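Local coordinates for protein gamma-glutamyltranspeptidase (Ggt) (Helicobacter pylori 26695, PDB 5BPK) that probably cleaves the gamma-glutamyl bond of glutathione and related compounds and transfers the gamma-glutamyl group to water or an acceptor, as an Ntn-hydrolase, at residues V98-A110 / I250-R264. Numbering follows the deposited sequence.
Sequences VALDFREKAPLKA and IITKEDLASYNVKWR. With 4UD ((2S)-amino[(5S)-4,5-dihydro-1,2-oxazol-5-yl]acetic acid), chain O; EDO (1,2-ethanediol), chain M.
A99 and D101 pair with R264 and K262 as antiparallel hydrogen-bonded pairs, four backbone bonds tying strand 98-102 to strand 262-264, with L100 and W263 as the non-hydrogen-bonded pair between them. On the L100 face, CD1 of that leucine sits 3.7 Å above the centre of the W263 six-membered ring, a CH-pi contact only 9° off the normal. On the D101 face, R264 comes side-on: its NE (2.8 Å) and NH2 (2.9 Å) both grip D101 OD2, which lies in the guanidinium plane; D334 salt-bridges both R264 NH2 and K262 NZ. With CG swung opposite its own backbone N (chi1 169°), D101 reaches R264 through OD2 while OD1 accepts from R103 N, an Asx turn. R103, the last residue of that turn, sends NH1 to carboxylate O9 of bound 4UD, and its NH2 salt-bridges D43 of the other Ggt chain.

Farther along, Y259 OH donates to R103 O (2.7 Å) from above the carbonyl plane. K105 CD packs 3.6 Å from Y259 CD1, and a bend at chi3 (63°) brings NZ to N260 OD1 (2.8 Å). At turn 107-110, P107 CG meets I251 CG1 (3.6 Å), and D255 OD1 takes L108 N on its syn lone pair (2.7 Å). T252, N-cap of helix 253-257, gives its N to D255 OD2 and receives D255 N on OG1, a capping box.

Strand 85-91 flanks 97-102 on its other edge, helix 139-150 packs against F102, Y259 and V261, and helix 234-246 lies against I251 and T252.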
loop_
_atom_site.group_PDB
_atom_site.type_symbol
_atom_site.label_atom_id
_atom_site.label_comp_id
_atom_site.label_asym_id
_atom_site.label_seq_id
_atom_site.Cartn_x
_atom_site.Cartn_y
_atom_site.Cartn_z
ATOM N N VAL A 98 -5.743 16.243 1.170
ATOM C CA VAL A 98 -6.548 15.594 0.145
ATOM C C VAL A 98 -6.068 14.174 -0.051
ATOM O O VAL A 98 -4.934 13.844 0.303
ATOM C CB VAL A 98 -6.487 16.370 -1.192
ATOM C CG1 VAL A 98 -6.927 17.829 -0.984
ATOM C CG2 VAL A 98 -5.098 16.303 -1.785
ATOM N N ALA A 99 -6.952 13.326 -0.564
ATOM C CA ALA A 99 -6.630 11.928 -0.839
ATOM C C ALA A 99 -6.943 11.661 -2.296
ATOM O O ALA A 99 -8.029 12.005 -2.769
ATOM C CB ALA A 99 -7.432 11.009 0.047
ATOM N N LEU A 100 -5.986 11.099 -3.017
ATOM C CA LEU A 100 -6.187 10.720 -4.399
ATOM C C LEU A 100 -6.388 9.205 -4.498
ATOM O O LEU A 100 -5.531 8.432 -4.094
ATOM C CB LEU A 100 -4.994 11.146 -5.247
ATOM C CG LEU A 100 -5.058 10.797 -6.733
ATOM C CD1 LEU A 100 -6.250 11.417 -7.418
ATOM C CD2 LEU A 100 -3.743 11.190 -7.406
ATOM N N ASP A 101 -7.534 8.821 -5.037
ATOM C CA ASP A 101 -7.907 7.437 -5.302
ATOM C C ASP A 101 -7.567 7.157 -6.768
ATOM O O ASP A 101 -8.273 7.622 -7.673
ATOM C CB ASP A 101 -9.424 7.287 -5.009
ATOM C CG ASP A 101 -10.033 5.973 -5.488
ATOM O OD1 ASP A 101 -9.358 5.132 -6.116
ATOM O OD2 ASP A 101 -11.255 5.818 -5.242
ATOM N N PHE A 102 -6.483 6.408 -6.992
ATOM C CA PHE A 102 -6.202 5.823 -8.301
ATOM C C PHE A 102 -6.196 4.285 -8.234
ATOM O O PHE A 102 -5.404 3.601 -8.873
ATOM C CB PHE A 102 -4.955 6.438 -8.964
ATOM C CG PHE A 102 -3.660 6.298 -8.189
ATOM C CD1 PHE A 102 -3.302 7.221 -7.217
ATOM C CD2 PHE A 102 -2.738 5.324 -8.538
ATOM C CE1 PHE A 102 -2.080 7.124 -6.562
ATOM C CE2 PHE A 102 -1.512 5.212 -7.867
ATOM C CZ PHE A 102 -1.186 6.125 -6.878
ATOM N N ARG A 103 -7.133 3.769 -7.449
ATOM C CA ARG A 103 -7.356 2.332 -7.311
ATOM C C ARG A 103 -7.945 1.751 -8.593
ATOM O O ARG A 103 -8.752 2.392 -9.269
ATOM C CB ARG A 103 -8.307 2.093 -6.142
ATOM C CG ARG A 103 -8.635 0.645 -5.814
ATOM C CD ARG A 103 -7.442 -0.133 -5.285
ATOM N NE ARG A 103 -7.878 -1.318 -4.542
ATOM C CZ ARG A 103 -7.063 -2.217 -3.995
ATOM N NH1 ARG A 103 -5.756 -2.121 -4.130
ATOM N NH2 ARG A 103 -7.561 -3.240 -3.318
ATOM N N GLU A 104 -7.583 0.509 -8.913
ATOM C CA GLU A 104 -8.163 -0.154 -10.079
ATOM C C GLU A 104 -9.668 -0.326 -9.928
ATOM O O GLU A 104 -10.192 -0.426 -8.810
ATOM C CB GLU A 104 -7.534 -1.513 -10.347
ATOM C CG GLU A 104 -6.025 -1.499 -10.542
ATOM C CD GLU A 104 -5.274 -1.842 -9.267
ATOM O OE1 GLU A 104 -5.558 -1.212 -8.215
ATOM O OE2 GLU A 104 -4.399 -2.735 -9.338
ATOM N N LYS A 105 -10.351 -0.381 -11.073
ATOM C CA LYS A 105 -11.786 -0.649 -11.131
ATOM C C LYS A 105 -12.052 -2.027 -11.705
ATOM O O LYS A 105 -11.370 -2.460 -12.658
ATOM C CB LYS A 105 -12.468 0.368 -12.032
ATOM C CG LYS A 105 -12.419 1.791 -11.528
ATOM C CD LYS A 105 -12.751 2.799 -12.626
ATOM C CE LYS A 105 -14.168 2.675 -13.184
ATOM N NZ LYS A 105 -14.434 3.686 -14.263
ATOM N N ALA A 106 -13.082 -2.691 -11.194
ATOM C CA ALA A 106 -13.557 -3.903 -11.842
ATOM C C ALA A 106 -14.000 -3.530 -13.251
ATOM O O ALA A 106 -14.651 -2.511 -13.429
ATOM C CB ALA A 106 -14.700 -4.534 -11.052
ATOM N N PRO A 107 -13.660 -4.362 -14.259
ATOM C CA PRO A 107 -14.042 -3.994 -15.614
ATOM C C PRO A 107 -15.556 -3.983 -15.815
ATOM O O PRO A 107 -16.307 -4.550 -15.006
ATOM C CB PRO A 107 -13.378 -5.081 -16.468
ATOM C CG PRO A 107 -12.225 -5.532 -15.659
ATOM C CD PRO A 107 -12.733 -5.505 -14.253
ATOM N N LEU A 108 -15.984 -3.364 -16.912
ATOM C CA LEU A 108 -17.408 -3.214 -17.218
ATOM C C LEU A 108 -18.122 -4.556 -17.319
ATOM O O LEU A 108 -19.313 -4.657 -17.003
ATOM C CB LEU A 108 -17.588 -2.428 -18.525
ATOM C CG LEU A 108 -17.385 -0.919 -18.408
ATOM C CD1 LEU A 108 -16.993 -0.286 -19.751
ATOM C CD2 LEU A 108 -18.641 -0.283 -17.836
ATOM N N LYS A 109 -17.399 -5.585 -17.759
ATOM C CA LYS A 109 -17.979 -6.922 -17.898
ATOM C C LYS A 109 -17.852 -7.780 -16.636
ATOM O O LYS A 109 -18.261 -8.929 -16.628
ATOM C CB LYS A 109 -17.404 -7.631 -19.137
ATOM C CG LYS A 109 -17.947 -7.047 -20.456
ATOM C CD LYS A 109 -16.918 -6.248 -21.259
ATOM C CE LYS A 109 -17.351 -4.794 -21.498
ATOM N NZ LYS A 109 -16.208 -3.895 -21.868
ATOM N N ALA A 110 -17.320 -7.210 -15.551
ATOM C CA ALA A 110 -17.203 -7.925 -14.288
ATOM C C ALA A 110 -18.565 -8.277 -13.697
ATOM O O ALA A 110 -19.532 -7.530 -13.841
ATOM C CB ALA A 110 -16.413 -7.089 -13.290
ATOM N N ILE A 250 -10.989 -9.505 -19.796
ATOM C CA ILE A 250 -12.176 -8.731 -20.154
ATOM C C ILE A 250 -11.993 -7.206 -20.258
ATOM O O ILE A 250 -12.940 -6.492 -20.589
ATOM C CB ILE A 250 -13.361 -9.044 -19.195
ATOM C CG1 ILE A 250 -13.008 -8.739 -17.738
ATOM C CG2 ILE A 250 -13.795 -10.502 -19.332
ATOM C CD1 ILE A 250 -14.238 -8.719 -16.823
ATOM N N ILE A 251 -10.789 -6.702 -20.003
ATOM C CA ILE A 251 -10.551 -5.262 -20.100
ATOM C C ILE A 251 -10.505 -4.844 -21.566
ATOM O O ILE A 251 -9.845 -5.485 -22.389
ATOM C CB ILE A 251 -9.265 -4.830 -19.375
ATOM C CG1 ILE A 251 -9.418 -5.089 -17.877
ATOM C CG2 ILE A 251 -8.966 -3.339 -19.633
ATOM C CD1 ILE A 251 -8.138 -4.961 -17.095
ATOM N N THR A 252 -11.237 -3.778 -21.869
ATOM C CA THR A 252 -11.394 -3.280 -23.225
ATOM C C THR A 252 -10.966 -1.818 -23.336
ATOM O O THR A 252 -10.719 -1.139 -22.335
ATOM C CB THR A 252 -12.874 -3.345 -23.650
ATOM O OG1 THR A 252 -13.649 -2.470 -22.821
ATOM C CG2 THR A 252 -13.414 -4.764 -23.552
ATOM N N LYS A 253 -10.924 -1.319 -24.565
ATOM C CA LYS A 253 -10.682 0.101 -24.795
ATOM C C LYS A 253 -11.722 0.986 -24.087
ATOM O O LYS A 253 -11.403 2.099 -23.676
ATOM C CB LYS A 253 -10.646 0.411 -26.298
ATOM C CG LYS A 253 -9.369 -0.051 -26.970
ATOM C CD LYS A 253 -9.335 0.334 -28.443
ATOM C CE LYS A 253 -10.215 -0.578 -29.280
ATOM N NZ LYS A 253 -10.023 -0.338 -30.745
ATOM N N GLU A 254 -12.951 0.494 -23.952
ATOM C CA GLU A 254 -14.002 1.241 -23.265
ATOM C C GLU A 254 -13.691 1.376 -21.770
ATOM O O GLU A 254 -13.880 2.451 -21.185
ATOM C CB GLU A 254 -15.377 0.599 -23.455
ATOM C CG GLU A 254 -16.526 1.500 -22.972
ATOM C CD GLU A 254 -17.908 0.878 -23.122
ATOM O OE1 GLU A 254 -18.014 -0.274 -23.603
ATOM O OE2 GLU A 254 -18.891 1.554 -22.747
ATOM N N ASP A 255 -13.197 0.301 -21.164
ATOM C CA ASP A 255 -12.765 0.351 -19.763
ATOM C C ASP A 255 -11.678 1.403 -19.578
ATOM O O ASP A 255 -11.724 2.212 -18.655
ATOM C CB ASP A 255 -12.216 -0.999 -19.305
ATOM C CG ASP A 255 -13.295 -2.020 -19.027
ATOM O OD1 ASP A 255 -14.186 -1.743 -18.210
ATOM O OD2 ASP A 255 -13.229 -3.124 -19.598
ATOM N N LEU A 256 -10.698 1.387 -20.471
ATOM C CA LEU A 256 -9.533 2.251 -20.335
ATOM C C LEU A 256 -9.933 3.714 -20.526
ATOM O O LEU A 256 -9.527 4.571 -19.743
ATOM C CB LEU A 256 -8.427 1.837 -21.311
ATOM C CG LEU A 256 -7.805 0.459 -21.041
ATOM C CD1 LEU A 256 -7.088 -0.068 -22.280
ATOM C CD2 LEU A 256 -6.880 0.434 -19.829
ATOM N N ALA A 257 -10.760 3.988 -21.543
ATOM C CA ALA A 257 -11.211 5.355 -21.823
ATOM C C ALA A 257 -12.113 5.928 -20.723
ATOM O O ALA A 257 -12.235 7.152 -20.596
ATOM C CB ALA A 257 -11.921 5.416 -23.184
ATOM N N SER A 258 -12.736 5.043 -19.939
ATOM C CA SER A 258 -13.608 5.447 -18.831
ATOM C C SER A 258 -12.946 5.412 -17.438
ATOM O O SER A 258 -13.611 5.719 -16.429
ATOM C CB SER A 258 -14.897 4.615 -18.823
ATOM O OG SER A 258 -14.671 3.233 -18.604
ATOM N N TYR A 259 -11.657 5.090 -17.367
ATOM C CA TYR A 259 -10.977 5.057 -16.067
ATOM C C TYR A 259 -10.877 6.478 -15.525
ATOM O O TYR A 259 -10.419 7.385 -16.228
ATOM C CB TYR A 259 -9.565 4.424 -16.085
ATOM C CG TYR A 259 -9.063 4.429 -14.664
ATOM C CD1 TYR A 259 -9.434 3.415 -13.794
ATOM C CD2 TYR A 259 -8.382 5.530 -14.144
ATOM C CE1 TYR A 259 -9.083 3.450 -12.470
ATOM C CE2 TYR A 259 -8.029 5.587 -12.803
ATOM C CZ TYR A 259 -8.395 4.542 -11.972
ATOM O OH TYR A 259 -8.076 4.588 -10.644
ATOM N N ASN A 260 -11.288 6.646 -14.269
ATOM C CA ASN A 260 -11.319 7.936 -13.601
ATOM C C ASN A 260 -10.644 7.860 -12.232
ATOM O O ASN A 260 -10.962 6.967 -11.450
ATOM C CB ASN A 260 -12.786 8.413 -13.443
ATOM C CG ASN A 260 -13.735 7.359 -12.773
ATOM O OD1 ASN A 260 -13.694 6.147 -13.064
ATOM N ND2 ASN A 260 -14.632 7.850 -11.910
ATOM N N VAL A 261 -9.691 8.751 -11.952
ATOM C CA VAL A 261 -9.253 8.955 -10.556
ATOM C C VAL A 261 -10.354 9.694 -9.818
ATOM O O VAL A 261 -11.238 10.283 -10.439
ATOM C CB VAL A 261 -7.921 9.767 -10.411
ATOM C CG1 VAL A 261 -6.779 9.084 -11.170
ATOM C CG2 VAL A 261 -8.096 11.228 -10.840
ATOM N N LYS A 262 -10.311 9.642 -8.491
ATOM C CA LYS A 262 -11.194 10.438 -7.662
ATOM C C LYS A 262 -10.411 11.144 -6.576
ATOM O O LYS A 262 -9.651 10.524 -5.835
ATOM C CB LYS A 262 -12.283 9.576 -7.054
ATOM C CG LYS A 262 -13.261 9.084 -8.127
ATOM C CD LYS A 262 -14.521 8.487 -7.556
ATOM C CE LYS A 262 -15.321 9.478 -6.732
ATOM N NZ LYS A 262 -16.737 9.030 -6.569
ATOM N N TRP A 263 -10.573 12.462 -6.508
ATOM C CA TRP A 263 -10.085 13.223 -5.368
ATOM C C TRP A 263 -11.104 13.117 -4.253
ATOM O O TRP A 263 -12.253 13.547 -4.402
ATOM C CB TRP A 263 -9.870 14.684 -5.733
ATOM C CG TRP A 263 -8.795 14.887 -6.728
ATOM C CD1 TRP A 263 -8.942 15.090 -8.067
ATOM C CD2 TRP A 263 -7.390 14.907 -6.468
ATOM N NE1 TRP A 263 -7.713 15.230 -8.662
ATOM C CE2 TRP A 263 -6.739 15.133 -7.704
ATOM C CE3 TRP A 263 -6.616 14.774 -5.313
ATOM C CZ2 TRP A 263 -5.345 15.226 -7.810
ATOM C CZ3 TRP A 263 -5.243 14.872 -5.419
ATOM C CH2 TRP A 263 -4.620 15.088 -6.661
ATOM N N ARG A 264 -10.687 12.525 -3.143
ATOM C CA ARG A 264 -11.574 12.248 -2.033
ATOM C C ARG A 264 -11.091 12.970 -0.792
ATOM O O ARG A 264 -9.908 13.299 -0.661
ATOM C CB ARG A 264 -11.631 10.749 -1.763
ATOM C CG ARG A 264 -12.026 9.903 -2.975
ATOM C CD ARG A 264 -12.363 8.512 -2.537
ATOM N NE ARG A 264 -12.685 7.548 -3.587
ATOM C CZ ARG A 264 -13.921 7.199 -3.949
ATOM N NH1 ARG A 264 -14.980 7.782 -3.404
ATOM N NH2 ARG A 264 -14.099 6.252 -4.870
HETATM C C3 4UD O . 0.437 -4.521 -0.967
HETATM C C4 4UD O . -1.752 -4.313 -1.278
HETATM C C5 4UD O . -0.619 -5.193 -1.774
HETATM C C6 4UD O . -3.143 -4.962 -1.272
HETATM C C8 4UD O . -4.116 -3.889 -0.838
HETATM O O9 4UD O . -4.540 -3.078 -1.624
HETATM O O10 4UD O . -4.524 -3.817 0.451
HETATM N N7 4UD O . -3.515 -5.403 -2.623
HETATM O O2 4UD O . -1.424 -3.989 0.072
HETATM N N1 4UD O . -0.094 -3.885 0.024
HETATM C C1 EDO M . -7.220 15.371 -12.430
HETATM O O1 EDO M . -8.343 14.914 -11.675
HETATM C C2 EDO M . -6.359 16.284 -11.565
HETATM O O2 EDO M . -5.427 17.017 -12.373
HETATM O O HOH W 1 -12.775 2.185 -16.015
HETATM O O HOH W 2 -16.416 2.556 -16.730
#